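Local structure of tRNA (guanosine(18)-2'-O)-methyltransferase (Aquifex aeolicus, 1ZJR) at residues H75-F79 / I191-W195. The protein catalyses 2'-O methylation of guanosine 18 in a subset of tRNA species, using S-adenosyl-L-methionine as the methyl donor. Sequence-based numbering, arbitrary orientation.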
loop_
_atom_site.group_PDB
_atom_site.type_symbol
_atom_site.label_atom_id
_atom_site.label_comp_id
_atom_site.label_asym_id
_atom_site.label_seq_id
_atom_site.Cartn_x
_atom_site.Cartn_y
_atom_site.Cartn_z
ATOM N N HIS A 75 -10.796 3.154 4.881
ATOM C CA HIS A 75 -9.804 2.892 5.919
ATOM C C HIS A 75 -10.197 1.668 6.742
ATOM O O HIS A 75 -9.401 1.156 7.531
ATOM C CB HIS A 75 -9.686 4.101 6.851
ATOM C CG HIS A 75 -10.936 4.387 7.626
ATOM N ND1 HIS A 75 -12.117 4.766 7.022
ATOM C CD2 HIS A 75 -11.198 4.321 8.953
ATOM C CE1 HIS A 75 -13.051 4.920 7.944
ATOM N NE2 HIS A 75 -12.520 4.656 9.124
ATOM N N LYS A 76 -11.425 1.200 6.551
ATOM C CA LYS A 76 -11.927 0.058 7.299
ATOM C C LYS A 76 -11.564 -1.308 6.728
ATOM O O LYS A 76 -11.482 -2.285 7.479
ATOM C CB LYS A 76 -13.445 0.167 7.444
ATOM C CG LYS A 76 -13.896 1.409 8.188
ATOM C CD LYS A 76 -15.411 1.508 8.247
ATOM C CE LYS A 76 -15.845 2.735 9.032
ATOM N NZ LYS A 76 -15.305 2.712 10.421
ATOM N N TRP A 77 -11.335 -1.394 5.417
ATOM C CA TRP A 77 -11.014 -2.688 4.825
ATOM C C TRP A 77 -9.564 -2.894 4.390
ATOM O O TRP A 77 -9.270 -3.744 3.550
ATOM C CB TRP A 77 -11.983 -2.992 3.673
ATOM C CG TRP A 77 -13.413 -3.166 4.144
ATOM C CD1 TRP A 77 -13.871 -3.062 5.428
ATOM C CD2 TRP A 77 -14.564 -3.444 3.335
ATOM N NE1 TRP A 77 -15.231 -3.254 5.468
ATOM C CE2 TRP A 77 -15.683 -3.490 4.198
ATOM C CE3 TRP A 77 -14.760 -3.659 1.965
ATOM C CZ2 TRP A 77 -16.980 -3.739 3.735
ATOM C CZ3 TRP A 77 -16.053 -3.907 1.504
ATOM C CH2 TRP A 77 -17.143 -3.945 2.389
ATOM N N VAL A 78 -8.666 -2.112 4.977
ATOM C CA VAL A 78 -7.235 -2.227 4.727
ATOM C C VAL A 78 -6.609 -2.225 6.120
ATOM O O VAL A 78 -7.004 -1.418 6.961
ATOM C CB VAL A 78 -6.677 -1.016 3.930
ATOM C CG1 VAL A 78 -5.152 -1.085 3.876
ATOM C CG2 VAL A 78 -7.242 -1.011 2.510
ATOM N N PHE A 79 -5.675 -3.140 6.380
ATOM C CA PHE A 79 -5.012 -3.180 7.684
ATOM C C PHE A 79 -3.932 -2.108 7.667
ATOM O O PHE A 79 -3.010 -2.158 6.849
ATOM C CB PHE A 79 -4.349 -4.535 7.948
ATOM C CG PHE A 79 -5.307 -5.625 8.322
ATOM C CD1 PHE A 79 -5.776 -6.518 7.365
ATOM C CD2 PHE A 79 -5.733 -5.768 9.640
ATOM C CE1 PHE A 79 -6.655 -7.543 7.713
ATOM C CE2 PHE A 79 -6.610 -6.785 9.999
ATOM C CZ PHE A 79 -7.073 -7.677 9.030
ATOM N N ILE A 191 -10.825 -12.758 8.889
ATOM C CA ILE A 191 -10.950 -11.325 8.697
ATOM C C ILE A 191 -12.405 -10.876 8.770
ATOM O O ILE A 191 -12.707 -9.862 9.393
ATOM C CB ILE A 191 -10.326 -10.891 7.356
ATOM C CG1 ILE A 191 -8.834 -11.240 7.361
ATOM C CG2 ILE A 191 -10.549 -9.391 7.135
ATOM C CD1 ILE A 191 -8.122 -10.979 6.042
ATOM N N LEU A 192 -13.307 -11.628 8.146
ATOM C CA LEU A 192 -14.728 -11.280 8.186
ATOM C C LEU A 192 -15.195 -11.171 9.634
ATOM O O LEU A 192 -15.844 -10.193 10.026
ATOM C CB LEU A 192 -15.568 -12.343 7.467
ATOM C CG LEU A 192 -15.614 -12.322 5.937
ATOM C CD1 LEU A 192 -16.414 -13.516 5.424
ATOM C CD2 LEU A 192 -16.247 -11.021 5.470
ATOM N N LYS A 193 -14.863 -12.186 10.425
ATOM C CA LYS A 193 -15.243 -12.210 11.830
ATOM C C LYS A 193 -14.628 -11.039 12.588
ATOM O O LYS A 193 -15.318 -10.324 13.311
ATOM C CB LYS A 193 -14.803 -13.531 12.472
ATOM C CG LYS A 193 -15.557 -14.748 11.970
ATOM C CD LYS A 193 -15.051 -16.024 12.634
ATOM C CE LYS A 193 -15.864 -17.233 12.200
ATOM N NZ LYS A 193 -15.763 -17.482 10.735
ATOM N N LYS A 194 -13.327 -10.843 12.409
ATOM C CA LYS A 194 -12.615 -9.770 13.092
ATOM C C LYS A 194 -13.158 -8.382 12.774
ATOM O O LYS A 194 -13.494 -7.617 13.680
ATOM C CB LYS A 194 -11.126 -9.827 12.748
ATOM C CG LYS A 194 -10.277 -8.806 13.493
ATOM C CD LYS A 194 -8.790 -9.046 13.259
ATOM C CE LYS A 194 -7.937 -8.086 14.080
ATOM N NZ LYS A 194 -6.477 -8.366 13.946
ATOM N N TRP A 195 -13.248 -8.051 11.491
ATOM C CA TRP A 195 -13.739 -6.734 11.111
ATOM C C TRP A 195 -15.205 -6.502 11.437
ATOM O O TRP A 195 -15.601 -5.377 11.745
ATOM C CB TRP A 195 -13.462 -6.463 9.630
ATOM C CG TRP A 195 -12.023 -6.123 9.380
ATOM C CD1 TRP A 195 -11.068 -5.855 10.325
ATOM C CD2 TRP A 195 -11.377 -5.985 8.111
ATOM N NE1 TRP A 195 -9.872 -5.557 9.719
ATOM C CE2 TRP A 195 -10.032 -5.630 8.361
ATOM C CE3 TRP A 195 -11.804 -6.128 6.783
ATOM C CZ2 TRP A 195 -9.110 -5.415 7.333
ATOM C CZ3 TRP A 195 -10.886 -5.915 5.762
ATOM C CH2 TRP A 195 -9.554 -5.562 6.044
#
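W195, on the C-terminal helix 185-200, pushes its indole between W77 and F79, and the three rings make a small aromatic cluster. With F79 the contact is close: CZ2, on the benzo side of the indole, lies over one face of the phenyl ring, toward its rim, with W195 CZ2 3.3 Å from F79 CE1 and the two planes meeting obliquely at 38°. W77 behaves differently. Its indole plane lies within 9° of that of W195, yet the two are slid so far apart that the rings barely overlap, and W77 CB supplies the nearest side-chain approach, 3.8 Å from W195 CZ3.

Backbone atoms meet the indole as well. K76 O stands over the centre of one face of W195, 3.8 Å from its CE2, while W77 O comes to 3.1 Å from W195 CH2. On the face opposite K76 O sits CG2 of I191, one helical turn back; chi1 of W195 at -76° sets CG anti to its own carbonyl carbon and lays the ring against that methyl.

The aliphatic part is smaller. I191 CD1 reaches the edge of the F79 ring near its plane, 4.1 Å from F79 CE1.

An alanine in place of W195 would probably open a gap between F79 and the W77 backbone and leave F79 without the ring that lies over one of its faces. Around the cluster, R22 takes W77 O in a hydrogen bond, the W77 side chain packs on helix 7-19, and L52 of strand 51-57 touches both F79 and W195. With no hydrogen bond between the two segments, the C-terminal helix meets the loop entering strand 79-82, the outermost of the parallel sheet on that side within this chain, through van der Waals and aromatic contacts, a join that depends on shape.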